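Local coordinates for SusD superfamily protein (Bacteroides vulgatus ATCC 8482, PDB 3JQ0), which is of uncharacterised function but, as a SusD-family outer-membrane protein, probably binds nutrients, most likely glycans, at the cell surface, at residues L194-Q199 with N204-I209; N216-D221 with Y362-C367; E253-M256 with Y261-R264; L265-D270 with G336-K341. One frame throughout, in Å; residues are numbered along the deposited sequence. Where two conformers were deposited one is given.

Interaction 1: L194-Q199 with N204-I209; sequences LWSGRQ and NSDYTI. With SO4 (sulfate ion), chain G.
Tyr207 reaches across to the last turn of the facing helix, where its OH lies 3.2 Å from Arg198 CA and also touches CB and CD of that arginine. The ring is carried there by a chi1 of -61°, with CG anti to the carbonyl carbon. Its CE1 comes within 3.5 Å of Gly197 C, an oblique approach, while Leu194 O sits at the ring edge, near the plane. Leu194 CD2 meets Tyr207 CD1 at 4.1 Å, the two side chains crossing at about a right angle. Because Gly197 has no side chain, the helices can close up here, and Asp206 CB stands 3.6 Å from Gly197 CA. Beside it, Ser196 OG donates to Asp206 OD2 at 2.7 Å, meeting the oxygen from above the carboxylate plane (67° out of it); since Ser196 was modelled in two conformers, this bond need not always be made. Lys157 NZ also binds Ser196 OG. A water joins the Tyr207 hydroxyl, 2.7 Å from OH, to Arg198 NH1, and NH2 of that arginine is tied to Leu455 O. Further out, Gln199 NE2 holds both Leu454 O and a sulfate ion, probably from the crystallisation liquor. Leu377 of helix 364-377 touches both Tyr207 and Arg198. With axes 7.8 Å apart and running at 160°, the segments form a tight antiparallel helical hairpin, consistent with the TPR-like helical scaffold of SusD proteins.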
loop_
_atom_site.group_PDB
_atom_site.type_symbol
_atom_site.label_atom_id
_atom_site.label_comp_id
_atom_site.label_asym_id
_atom_site.label_seq_id
_atom_site.Cartn_x
_atom_site.Cartn_y
_atom_site.Cartn_z
ATOM N N LEU A 194 -9.402 -13.313 -3.384
ATOM C CA LEU A 194 -10.361 -12.285 -3.782
ATOM C C LEU A 194 -10.213 -11.927 -5.256
ATOM O O LEU A 194 -11.211 -11.809 -5.988
ATOM C CB LEU A 194 -10.191 -11.007 -2.937
ATOM C CG LEU A 194 -10.755 -10.979 -1.537
ATOM C CD1 LEU A 194 -10.456 -9.616 -0.885
ATOM C CD2 LEU A 194 -12.266 -11.233 -1.538
ATOM N N TRP A 195 -8.971 -11.774 -5.711
ATOM C CA TRP A 195 -8.702 -11.376 -7.063
ATOM C C TRP A 195 -9.164 -12.466 -8.043
ATOM O O TRP A 195 -9.882 -12.214 -9.020
ATOM C CB TRP A 195 -7.212 -11.107 -7.287
ATOM C CG TRP A 195 -6.905 -10.565 -8.637
ATOM C CD1 TRP A 195 -6.680 -11.283 -9.772
ATOM C CD2 TRP A 195 -6.854 -9.192 -9.024
ATOM N NE1 TRP A 195 -6.493 -10.445 -10.832
ATOM C CE2 TRP A 195 -6.579 -9.155 -10.394
ATOM C CE3 TRP A 195 -6.998 -7.980 -8.328
ATOM C CZ2 TRP A 195 -6.453 -7.959 -11.108
ATOM C CZ3 TRP A 195 -6.896 -6.813 -9.031
ATOM C CH2 TRP A 195 -6.593 -6.811 -10.404
ATOM N N SER A 196 -8.804 -13.718 -7.776
ATOM C CA SER A 196 -9.302 -14.738 -8.708
ATOM C C SER A 196 -10.812 -14.877 -8.626
ATOM O O SER A 196 -11.455 -15.076 -9.657
ATOM C CB SER A 196 -8.641 -16.079 -8.527
ATOM O OG SER A 196 -8.889 -16.647 -7.260
ATOM N N GLY A 197 -11.400 -14.705 -7.438
ATOM C CA GLY A 197 -12.845 -14.809 -7.298
ATOM C C GLY A 197 -13.591 -13.744 -8.119
ATOM O O GLY A 197 -14.598 -14.042 -8.756
ATOM N N ARG A 198 -13.102 -12.498 -8.068
ATOM C CA ARG A 198 -13.801 -11.362 -8.645
ATOM C C ARG A 198 -13.339 -11.014 -10.046
ATOM O O ARG A 198 -14.175 -10.599 -10.868
ATOM C CB ARG A 198 -13.654 -10.179 -7.690
ATOM C CG ARG A 198 -14.322 -8.877 -8.115
ATOM C CD ARG A 198 -15.850 -8.971 -8.068
ATOM N NE ARG A 198 -16.385 -7.651 -8.376
ATOM C CZ ARG A 198 -17.556 -7.178 -7.991
ATOM N NH1 ARG A 198 -18.384 -7.922 -7.275
ATOM N NH2 ARG A 198 -17.850 -5.943 -8.282
ATOM N N GLN A 199 -12.052 -11.159 -10.306
ATOM C CA GLN A 199 -11.477 -10.823 -11.594
ATOM C C GLN A 199 -11.288 -11.983 -12.547
ATOM O O GLN A 199 -11.047 -11.759 -13.716
ATOM C CB GLN A 199 -10.132 -10.077 -11.447
ATOM C CG GLN A 199 -10.287 -8.637 -10.952
ATOM C CD GLN A 199 -11.096 -7.848 -11.962
ATOM O OE1 GLN A 199 -10.748 -7.867 -13.145
ATOM N NE2 GLN A 199 -12.206 -7.243 -11.547
ATOM N N ASN A 204 -17.818 -17.723 -5.560
ATOM C CA ASN A 204 -17.994 -17.869 -4.146
ATOM C C ASN A 204 -16.988 -18.813 -3.500
ATOM O O ASN A 204 -16.558 -18.569 -2.367
ATOM C CB ASN A 204 -19.426 -18.269 -3.819
ATOM C CG ASN A 204 -20.409 -17.207 -4.183
ATOM O OD1 ASN A 204 -20.100 -16.019 -4.170
ATOM N ND2 ASN A 204 -21.587 -17.610 -4.532
ATOM N N SER A 205 -16.592 -19.886 -4.192
ATOM C CA SER A 205 -15.646 -20.775 -3.582
ATOM C C SER A 205 -14.277 -20.100 -3.315
ATOM O O SER A 205 -13.627 -20.364 -2.301
ATOM C CB SER A 205 -15.504 -22.032 -4.400
ATOM O OG SER A 205 -15.048 -21.796 -5.670
ATOM N N ASP A 206 -13.867 -19.230 -4.202
ATOM C CA ASP A 206 -12.653 -18.437 -3.989
ATOM C C ASP A 206 -12.854 -17.388 -2.886
ATOM O O ASP A 206 -11.957 -17.172 -2.083
ATOM C CB ASP A 206 -12.194 -17.753 -5.263
ATOM C CG ASP A 206 -11.430 -18.670 -6.206
ATOM O OD1 ASP A 206 -11.091 -19.816 -5.809
ATOM O OD2 ASP A 206 -11.143 -18.197 -7.323
ATOM N N TYR A 207 -14.029 -16.741 -2.821
ATOM C CA TYR A 207 -14.312 -15.795 -1.721
ATOM C C TYR A 207 -14.285 -16.492 -0.374
ATOM O O TYR A 207 -13.808 -15.916 0.615
ATOM C CB TYR A 207 -15.654 -15.116 -1.956
ATOM C CG TYR A 207 -15.770 -14.304 -3.232
ATOM C CD1 TYR A 207 -14.678 -13.666 -3.829
ATOM C CD2 TYR A 207 -17.001 -14.195 -3.864
ATOM C CE1 TYR A 207 -14.842 -12.889 -4.948
ATOM C CE2 TYR A 207 -17.187 -13.446 -5.018
ATOM C CZ TYR A 207 -16.088 -12.786 -5.538
ATOM O OH TYR A 207 -16.186 -11.983 -6.664
ATOM N N THR A 208 -14.766 -17.733 -0.312
ATOM C CA THR A 208 -14.702 -18.502 0.925
ATOM C C THR A 208 -13.270 -18.783 1.351
ATOM O O THR A 208 -12.889 -18.617 2.503
ATOM C CB THR A 208 -15.523 -19.807 0.806
ATOM O OG1 THR A 208 -16.887 -19.466 0.610
ATOM C CG2 THR A 208 -15.337 -20.711 1.995
ATOM N N ILE A 209 -12.425 -19.194 0.397
ATOM C CA ILE A 209 -10.997 -19.378 0.693
ATOM C C ILE A 209 -10.381 -18.081 1.208
ATOM O O ILE A 209 -9.617 -18.075 2.162
ATOM C CB ILE A 209 -10.243 -19.961 -0.535
ATOM C CG1 ILE A 209 -10.770 -21.383 -0.826
ATOM C CG2 ILE A 209 -8.754 -19.967 -0.299
ATOM C CD1 ILE A 209 -10.393 -21.884 -2.188
HETATM S S SO4 G . -14.792 -6.308 -14.677
HETATM O O1 SO4 G . -13.943 -5.170 -15.135
HETATM O O2 SO4 G . -15.478 -6.973 -15.765
HETATM O O3 SO4 G . -13.916 -7.181 -13.980
HETATM O O4 SO4 G . -15.729 -5.864 -13.649
HETATM O O HOH W 1 -17.342 -13.698 -9.259
HETATM O O HOH W 2 -18.607 -10.863 -7.038
#

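Interaction 2: N216-D221 with Y362-C367; sequences NVKKAD and YRYADC
Val217 CG1 and Cys367 SG each stand anti to their own backbone N (chi1 170° and 173°), and because both CB atoms face the opposite segment, these rotamers set methyl against sulfur. Cys367 SG lies 3.8 Å from Val217 CB and equally near CG1, so the sulfur rests against the branch point of the valine as well as one methyl. Cys367 CB follows at 4.1 Å from Val217 CG1. Alongside, Tyr364 presents its hydroxyl to the aliphatic shaft of Lys218, which runs extended across it at about a right angle. Tyr364 OH is 3.6 Å from Lys218 CG and about as far from CE, with that lysine CG near the plane of the ring, at its edge. The lysine passes by as a hydrocarbon rod, while its NZ forms a salt bridge with Glu215. All of these cross-contacts are van der Waals ones. Val217 opens a type I turn to Ala220, supported by Ala220 N bonding to Val217 O at 3.0 Å. The contact thus sets the C-terminal end of helix 204-217 against the first turn of helix 364-377, just where strand 359-363 gives way to it, while Met187 of helix 182-199 also packs on Cys367.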
loop_
_atom_site.group_PDB
_atom_site.type_symbol
_atom_site.label_atom_id
_atom_site.label_comp_id
_atom_site.label_asym_id
_atom_site.label_seq_id
_atom_site.Cartn_x
_atom_site.Cartn_y
_atom_site.Cartn_z
ATOM N N ASN A 216 -7.598 -16.498 9.350
ATOM C CA ASN A 216 -6.363 -17.122 9.864
ATOM C C ASN A 216 -5.314 -16.135 10.333
ATOM O O ASN A 216 -4.534 -16.431 11.220
ATOM C CB ASN A 216 -5.732 -18.045 8.854
ATOM C CG ASN A 216 -6.412 -19.355 8.729
ATOM O OD1 ASN A 216 -7.183 -19.794 9.582
ATOM N ND2 ASN A 216 -6.113 -20.010 7.611
ATOM N N VAL A 217 -5.306 -14.947 9.731
ATOM C CA VAL A 217 -4.365 -13.900 10.180
ATOM C C VAL A 217 -4.497 -13.618 11.676
ATOM O O VAL A 217 -3.493 -13.352 12.363
ATOM C CB VAL A 217 -4.611 -12.607 9.335
ATOM C CG1 VAL A 217 -3.853 -11.416 9.916
ATOM C CG2 VAL A 217 -4.273 -12.845 7.874
ATOM N N LYS A 218 -5.715 -13.754 12.194
ATOM C CA LYS A 218 -5.997 -13.542 13.595
ATOM C C LYS A 218 -5.293 -14.521 14.522
ATOM O O LYS A 218 -5.221 -14.281 15.733
ATOM C CB LYS A 218 -7.498 -13.578 13.845
ATOM C CG LYS A 218 -8.317 -12.573 13.022
ATOM C CD LYS A 218 -9.792 -12.702 13.311
ATOM C CE LYS A 218 -10.638 -11.689 12.647
ATOM N NZ LYS A 218 -12.075 -11.972 12.823
ATOM N N LYS A 219 -4.765 -15.612 13.977
ATOM C CA LYS A 219 -3.948 -16.568 14.765
ATOM C C LYS A 219 -2.625 -15.976 15.208
ATOM O O LYS A 219 -1.983 -16.490 16.136
ATOM C CB LYS A 219 -3.650 -17.823 13.947
ATOM C CG LYS A 219 -4.867 -18.684 13.675
ATOM C CD LYS A 219 -4.558 -19.817 12.712
ATOM C CE LYS A 219 -5.738 -20.780 12.448
ATOM N NZ LYS A 219 -7.125 -20.219 12.689
ATOM N N ALA A 220 -2.146 -14.946 14.516
ATOM C CA ALA A 220 -0.945 -14.274 14.930
ATOM C C ALA A 220 -1.290 -13.248 16.046
ATOM O O ALA A 220 -2.447 -12.900 16.292
ATOM C CB ALA A 220 -0.279 -13.611 13.739
ATOM N N ASP A 221 -0.253 -12.734 16.682
ATOM C CA ASP A 221 -0.386 -11.722 17.727
ATOM C C ASP A 221 -0.552 -10.348 17.091
ATOM O O ASP A 221 0.398 -9.571 17.001
ATOM C CB ASP A 221 0.844 -11.788 18.614
ATOM C CG ASP A 221 0.825 -10.812 19.739
ATOM O OD1 ASP A 221 -0.269 -10.380 20.146
ATOM O OD2 ASP A 221 1.953 -10.450 20.187
ATOM N N TYR A 362 1.303 -4.911 5.264
ATOM C CA TYR A 362 0.047 -5.480 5.785
ATOM C C TYR A 362 -0.157 -5.084 7.227
ATOM O O TYR A 362 0.687 -5.440 8.077
ATOM C CB TYR A 362 0.011 -6.996 5.659
ATOM C CG TYR A 362 0.002 -7.555 4.256
ATOM C CD1 TYR A 362 -0.891 -7.069 3.289
ATOM C CD2 TYR A 362 0.840 -8.583 3.901
ATOM C CE1 TYR A 362 -0.966 -7.641 2.038
ATOM C CE2 TYR A 362 0.773 -9.164 2.629
ATOM C CZ TYR A 362 -0.131 -8.676 1.689
ATOM O OH TYR A 362 -0.176 -9.297 0.454
ATOM N N ARG A 363 -1.274 -4.408 7.491
ATOM C CA ARG A 363 -1.714 -3.985 8.815
ATOM C C ARG A 363 -2.964 -4.696 9.232
ATOM O O ARG A 363 -3.772 -5.085 8.357
ATOM C CB ARG A 363 -2.075 -2.387 8.778
ATOM C CG ARG A 363 -0.916 -1.505 8.652
ATOM C CD ARG A 363 -1.167 -0.174 9.081
ATOM N NE ARG A 363 -1.938 0.699 8.215
ATOM C CZ ARG A 363 -3.121 1.202 8.511
ATOM N NH1 ARG A 363 -3.870 0.791 9.519
ATOM N NH2 ARG A 363 -3.583 2.171 7.739
ATOM N N TYR A 364 -3.233 -4.789 10.535
ATOM C CA TYR A 364 -4.435 -5.461 10.972
ATOM C C TYR A 364 -5.730 -4.779 10.446
ATOM O O TYR A 364 -6.688 -5.486 10.139
ATOM C CB TYR A 364 -4.470 -5.627 12.479
ATOM C CG TYR A 364 -5.560 -6.552 12.945
ATOM C CD1 TYR A 364 -5.517 -7.892 12.645
ATOM C CD2 TYR A 364 -6.642 -6.111 13.684
ATOM C CE1 TYR A 364 -6.517 -8.750 13.063
ATOM C CE2 TYR A 364 -7.630 -6.963 14.123
ATOM C CZ TYR A 364 -7.569 -8.285 13.812
ATOM O OH TYR A 364 -8.537 -9.178 14.197
ATOM N N ALA A 365 -5.768 -3.451 10.300
ATOM C CA ALA A 365 -6.975 -2.840 9.724
ATOM C C ALA A 365 -7.222 -3.375 8.314
ATOM O O ALA A 365 -8.365 -3.412 7.858
ATOM C CB ALA A 365 -6.895 -1.325 9.710
ATOM N N ASP A 366 -6.141 -3.680 7.581
ATOM C CA ASP A 366 -6.244 -4.238 6.213
ATOM C C ASP A 366 -6.881 -5.620 6.290
ATOM O O ASP A 366 -7.805 -5.913 5.527
ATOM C CB ASP A 366 -4.817 -4.247 5.609
ATOM C CG ASP A 366 -4.730 -4.490 4.125
ATOM O OD1 ASP A 366 -5.775 -4.547 3.445
ATOM O OD2 ASP A 366 -3.577 -4.569 3.662
ATOM N N CYS A 367 -6.424 -6.460 7.220
ATOM C CA CYS A 367 -7.071 -7.755 7.455
ATOM C C CYS A 367 -8.584 -7.543 7.642
ATOM O O CYS A 367 -9.390 -8.200 7.023
ATOM C CB CYS A 367 -6.420 -8.413 8.676
ATOM S SG CYS A 367 -7.248 -9.921 9.223
#

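Interaction 3: E253-M256 with Y261-R264; sequences EYEM and YRMR
Glu255 OE2 is gripped twice, by Arg262 NE at 2.8 Å and by a water that donates to it. The second carboxylate oxygen, Glu255 OE1, accepts from Arg262 NH2 at 3.0 Å, which completes a side-on, two-nitrogen salt bridge. Both oxygens use their syn lone pairs, and the N-H...O angles of 165° and 167° are close to straight. Carboxylate and guanidinium planes lie only 21° apart, so each charged group holds the other flat. The same water donates to Met256 O and accepts from Arg262 N at 2.9 Å, pinning the backbones together behind the ion pair. In one of its two modelled conformers, selenomethionine Met256 lays its CE over one face of the Tyr261 ring, offset toward the rim, in a CH-pi contact of 3.7 Å from CE to the ring centroid, so this contact may be made only part of the time. SE stands further off and oblique, a looser Met-aromatic contact. The Tyr261 ring also meets Trp257 edge-to-face. The chain between the segments is therefore closed by an ionic clasp on the partly exposed side and, less certainly, a methyl-ring contact on the buried side. Matched charges and doubled bonds would probably keep Glu255 ionised and restrict rotation of Arg262.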
loop_
_atom_site.group_PDB
_atom_site.type_symbol
_atom_site.label_atom_id
_atom_site.label_comp_id
_atom_site.label_asym_id
_atom_site.label_seq_id
_atom_site.Cartn_x
_atom_site.Cartn_y
_atom_site.Cartn_z
ATOM N N GLU A 253 20.552 2.710 7.613
ATOM C CA GLU A 253 20.098 1.462 6.991
ATOM C C GLU A 253 19.360 1.726 5.681
ATOM O O GLU A 253 19.794 1.269 4.618
ATOM C CB GLU A 253 19.202 0.706 7.917
ATOM C CG GLU A 253 19.845 0.206 9.186
ATOM C CD GLU A 253 18.839 -0.554 10.021
ATOM O OE1 GLU A 253 18.078 0.130 10.762
ATOM O OE2 GLU A 253 18.807 -1.820 9.916
ATOM N N TYR A 254 18.248 2.444 5.729
ATOM C CA TYR A 254 17.541 2.801 4.503
ATOM C C TYR A 254 16.571 3.914 4.837
ATOM O O TYR A 254 15.894 3.868 5.861
ATOM C CB TYR A 254 16.756 1.580 3.953
ATOM C CG TYR A 254 16.513 1.622 2.500
ATOM C CD1 TYR A 254 17.574 1.362 1.618
ATOM C CD2 TYR A 254 15.244 1.817 1.958
ATOM C CE1 TYR A 254 17.422 1.390 0.273
ATOM C CE2 TYR A 254 15.083 1.807 0.573
ATOM C CZ TYR A 254 16.177 1.594 -0.258
ATOM O OH TYR A 254 15.995 1.604 -1.645
ATOM N N GLU A 255 16.484 4.901 3.968
ATOM C CA GLU A 255 15.466 5.941 4.131
ATOM C C GLU A 255 14.146 5.390 3.609
ATOM O O GLU A 255 14.139 4.611 2.652
ATOM C CB GLU A 255 15.884 7.191 3.323
ATOM C CG GLU A 255 14.956 8.348 3.557
ATOM C CD GLU A 255 15.288 9.626 2.818
ATOM O OE1 GLU A 255 16.361 9.731 2.207
ATOM O OE2 GLU A 255 14.387 10.516 2.826
HETATM N N MSE A 256 13.013 5.781 4.175
HETATM C CA MSE A 256 11.764 5.283 3.652
HETATM C C MSE A 256 11.644 5.582 2.151
HETATM O O MSE A 256 11.933 6.697 1.673
HETATM C CB MSE A 256 10.593 5.843 4.446
HETATM C CG MSE A 256 9.298 5.181 4.051
HETATM SE SE MSE A 256 7.772 5.636 5.134
HETATM C CE MSE A 256 6.668 6.447 3.711
ATOM N N TYR A 261 9.918 9.166 -0.813
ATOM C CA TYR A 261 8.804 9.768 -0.033
ATOM C C TYR A 261 9.082 11.261 0.119
ATOM O O TYR A 261 8.332 12.120 -0.346
ATOM C CB TYR A 261 8.611 9.039 1.287
ATOM C CG TYR A 261 7.494 9.589 2.122
ATOM C CD1 TYR A 261 6.175 9.242 1.824
ATOM C CD2 TYR A 261 7.714 10.446 3.161
ATOM C CE1 TYR A 261 5.104 9.682 2.557
ATOM C CE2 TYR A 261 6.622 10.933 3.907
ATOM C CZ TYR A 261 5.308 10.509 3.588
ATOM O OH TYR A 261 4.220 10.927 4.335
ATOM N N ARG A 262 10.227 11.562 0.725
ATOM C CA ARG A 262 10.697 12.937 0.872
ATOM C C ARG A 262 10.718 13.665 -0.472
ATOM O O ARG A 262 10.318 14.826 -0.562
ATOM C CB ARG A 262 12.118 12.888 1.437
ATOM C CG ARG A 262 12.826 14.216 1.530
ATOM C CD ARG A 262 14.109 14.152 2.312
ATOM N NE ARG A 262 14.983 13.094 1.839
ATOM C CZ ARG A 262 15.874 13.199 0.870
ATOM N NH1 ARG A 262 16.087 14.360 0.273
ATOM N NH2 ARG A 262 16.596 12.147 0.499
HETATM N N MSE A 263 11.211 12.983 -1.509
HETATM C CA MSE A 263 11.468 13.651 -2.787
HETATM C C MSE A 263 10.305 13.574 -3.786
HETATM O O MSE A 263 10.450 14.100 -4.903
HETATM C CB MSE A 263 12.754 13.133 -3.422
HETATM C CG MSE A 263 14.001 13.510 -2.632
HETATM SE SE MSE A 263 14.346 15.411 -2.602
HETATM C CE MSE A 263 14.841 15.649 -4.469
ATOM N N ARG A 264 9.167 13.011 -3.389
ATOM C CA ARG A 264 7.975 13.046 -4.236
ATOM C C ARG A 264 6.721 13.602 -3.573
ATOM O O ARG A 264 5.819 14.003 -4.309
ATOM C CB ARG A 264 7.701 11.666 -4.874
ATOM C CG ARG A 264 8.826 11.133 -5.737
ATOM C CD ARG A 264 8.893 11.798 -7.065
ATOM N NE ARG A 264 10.026 11.370 -7.884
ATOM C CZ ARG A 264 11.177 11.999 -8.005
ATOM N NH1 ARG A 264 11.501 13.044 -7.287
ATOM N NH2 ARG A 264 12.048 11.556 -8.926
HETATM O O HOH W 3 11.935 9.470 1.871
#

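Interaction 4: L265-D270 with G336-K341; sequences LIPAQD and GPITYK
The flat peptide carbonyl of Leu265 takes Thr339 OG1 at its edge: the hydroxyl donates to Leu265 O at 2.9 Å, in the carbonyl plane and on a lone pair, with a C=O...O angle of 137°. A water supplies a second donor to the same oxygen, 2.7 Å from Leu265 O, and in turn accepts from Thr339 N at 2.9 Å. One carbonyl is thus bound to Thr339 both directly and through the water. A chi1 of -52° puts OG1 beside the backbone N of Thr339, which lets hydroxyl and amide address the same stretch of loop. Thr339 CG2 meanwhile approaches Leu265 CB at 4.1 Å. Strand 332-339 forms an antiparallel hairpin with strand 320-326, and Ile338 makes backbone bonds with Lys321, as Tyr340 does with Ser319. The NH of Thr339, between those residues, instead faces the loop through its water. One residue back, Ile338 CG2 meets Pro267 CG at 4.0 Å, the two side chains crossing at about a right angle. Ile338 has CG1 between the backbone N and carbonyl carbon (chi1 62°), with CG2 anti to the carbonyl carbon, and its CD1 also reaches Pro267 CG. Met272 of helix 269-275 touches both residues. Ile266 starts away from the strand but bends back, its CD1 arriving 3.8 Å from Thr339 O.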
loop_
_atom_site.group_PDB
_atom_site.type_symbol
_atom_site.label_atom_id
_atom_site.label_comp_id
_atom_site.label_asym_id
_atom_site.label_seq_id
_atom_site.Cartn_x
_atom_site.Cartn_y
_atom_site.Cartn_z
ATOM N N LEU A 265 6.607 13.557 -2.239
ATOM C CA LEU A 265 5.362 13.873 -1.563
ATOM C C LEU A 265 5.461 15.022 -0.553
ATOM O O LEU A 265 4.445 15.364 0.016
ATOM C CB LEU A 265 4.810 12.623 -0.846
ATOM C CG LEU A 265 4.208 11.577 -1.780
ATOM C CD1 LEU A 265 3.816 10.332 -0.990
ATOM C CD2 LEU A 265 3.006 12.133 -2.491
ATOM N N ILE A 266 6.662 15.557 -0.259
ATOM C CA ILE A 266 6.832 16.446 0.903
ATOM C C ILE A 266 7.125 17.876 0.446
ATOM O O ILE A 266 7.819 18.091 -0.551
ATOM C CB ILE A 266 7.958 15.852 1.817
ATOM C CG1 ILE A 266 7.503 14.539 2.426
ATOM C CG2 ILE A 266 8.483 16.836 2.893
ATOM C CD1 ILE A 266 6.294 14.609 3.335
ATOM N N PRO A 267 6.593 18.884 1.166
ATOM C CA PRO A 267 6.821 20.297 0.778
ATOM C C PRO A 267 8.253 20.740 1.024
ATOM O O PRO A 267 8.943 20.241 1.905
ATOM C CB PRO A 267 5.879 21.062 1.721
ATOM C CG PRO A 267 5.774 20.159 2.944
ATOM C CD PRO A 267 5.715 18.787 2.335
ATOM N N ALA A 268 8.662 21.773 0.294
ATOM C CA ALA A 268 9.911 22.464 0.556
ATOM C C ALA A 268 9.875 23.264 1.860
ATOM O O ALA A 268 8.899 23.946 2.155
ATOM C CB ALA A 268 10.256 23.413 -0.588
ATOM N N GLN A 269 10.974 23.174 2.597
ATOM C CA GLN A 269 11.103 23.929 3.830
ATOM C C GLN A 269 10.867 25.427 3.608
ATOM O O GLN A 269 10.246 26.094 4.420
ATOM C CB GLN A 269 12.460 23.651 4.461
ATOM C CG GLN A 269 12.675 24.298 5.800
ATOM C CD GLN A 269 13.936 23.799 6.470
ATOM O OE1 GLN A 269 15.031 23.817 5.874
ATOM N NE2 GLN A 269 13.787 23.240 7.661
ATOM N N ASP A 270 11.417 25.967 2.539
ATOM C CA ASP A 270 11.292 27.384 2.306
ATOM C C ASP A 270 9.817 27.817 2.178
ATOM O O ASP A 270 9.458 28.916 2.592
ATOM C CB ASP A 270 12.103 27.863 1.089
ATOM C CG ASP A 270 11.491 27.487 -0.224
ATOM O OD1 ASP A 270 11.494 26.295 -0.501
ATOM O OD2 ASP A 270 10.925 28.376 -0.958
ATOM N N GLY A 336 -3.777 24.496 0.091
ATOM C CA GLY A 336 -3.814 23.111 -0.299
ATOM C C GLY A 336 -3.350 22.217 0.819
ATOM O O GLY A 336 -2.926 22.680 1.882
ATOM N N PRO A 337 -3.340 20.906 0.544
ATOM C CA PRO A 337 -2.920 19.917 1.552
ATOM C C PRO A 337 -1.483 19.492 1.342
ATOM O O PRO A 337 -0.979 19.476 0.192
ATOM C CB PRO A 337 -3.888 18.756 1.285
ATOM C CG PRO A 337 -4.034 18.789 -0.197
ATOM C CD PRO A 337 -3.977 20.231 -0.617
ATOM N N ILE A 338 -0.836 19.095 2.434
ATOM C CA ILE A 338 0.465 18.433 2.404
ATOM C C ILE A 338 0.316 17.025 2.991
ATOM O O ILE A 338 -0.497 16.753 3.881
ATOM C CB ILE A 338 1.595 19.220 3.110
ATOM C CG1 ILE A 338 1.290 19.396 4.590
ATOM C CG2 ILE A 338 1.825 20.551 2.428
ATOM C CD1 ILE A 338 2.493 19.899 5.441
ATOM N N THR A 339 1.106 16.127 2.415
ATOM C CA THR A 339 1.213 14.741 2.872
ATOM C C THR A 339 1.714 14.695 4.299
ATOM O O THR A 339 2.754 15.262 4.606
ATOM C CB THR A 339 2.206 14.007 1.973
ATOM O OG1 THR A 339 1.863 14.193 0.614
ATOM C CG2 THR A 339 2.299 12.536 2.336
ATOM N N TYR A 340 0.998 13.996 5.189
ATOM C CA TYR A 340 1.283 14.158 6.627
ATOM C C TYR A 340 1.353 12.837 7.401
ATOM O O TYR A 340 1.754 12.870 8.542
ATOM C CB TYR A 340 0.229 15.099 7.253
ATOM C CG TYR A 340 0.744 16.013 8.348
ATOM C CD1 TYR A 340 1.741 16.938 8.100
ATOM C CD2 TYR A 340 0.130 16.007 9.590
ATOM C CE1 TYR A 340 2.153 17.802 9.102
ATOM C CE2 TYR A 340 0.527 16.890 10.574
ATOM C CZ TYR A 340 1.523 17.776 10.315
ATOM O OH TYR A 340 1.916 18.679 11.315
ATOM N N LYS A 341 1.041 11.696 6.787
ATOM C CA LYS A 341 0.941 10.464 7.569
ATOM C C LYS A 341 2.243 10.019 8.204
ATOM O O LYS A 341 2.270 9.526 9.303
ATOM C CB LYS A 341 0.408 9.341 6.673
ATOM C CG LYS A 341 0.375 7.969 7.362
ATOM C CD LYS A 341 -0.352 6.921 6.507
ATOM C CE LYS A 341 -1.872 6.991 6.674
ATOM N NZ LYS A 341 -2.574 6.032 5.760
HETATM O O HOH W 4 2.879 17.504 0.507
#

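In the fold
From the N terminus, interaction 1 comes first and closes a four-residue turn between helices 182-199 and 204-217. Interaction 2 begins at the far end of helix 204-217, its centre 19 Å from that of interaction 1, and closes the longest loop, bringing 216-221 against the start of helix 364-377. Interactions 3 and 4 both nest inside that loop, one after the other: 253-256 folds back on 261-264, then 265-270 meets the end of strand 332-339. These two touch, Tyr261 OH standing 3.2 Å from Thr339 CG2. They lie across the chain's centre from interaction 1. Interactions 1 and 2 join helices, whereas 3 and 4 tie the loops around helix 262-265 to the strand 320-326/332-339 hairpin.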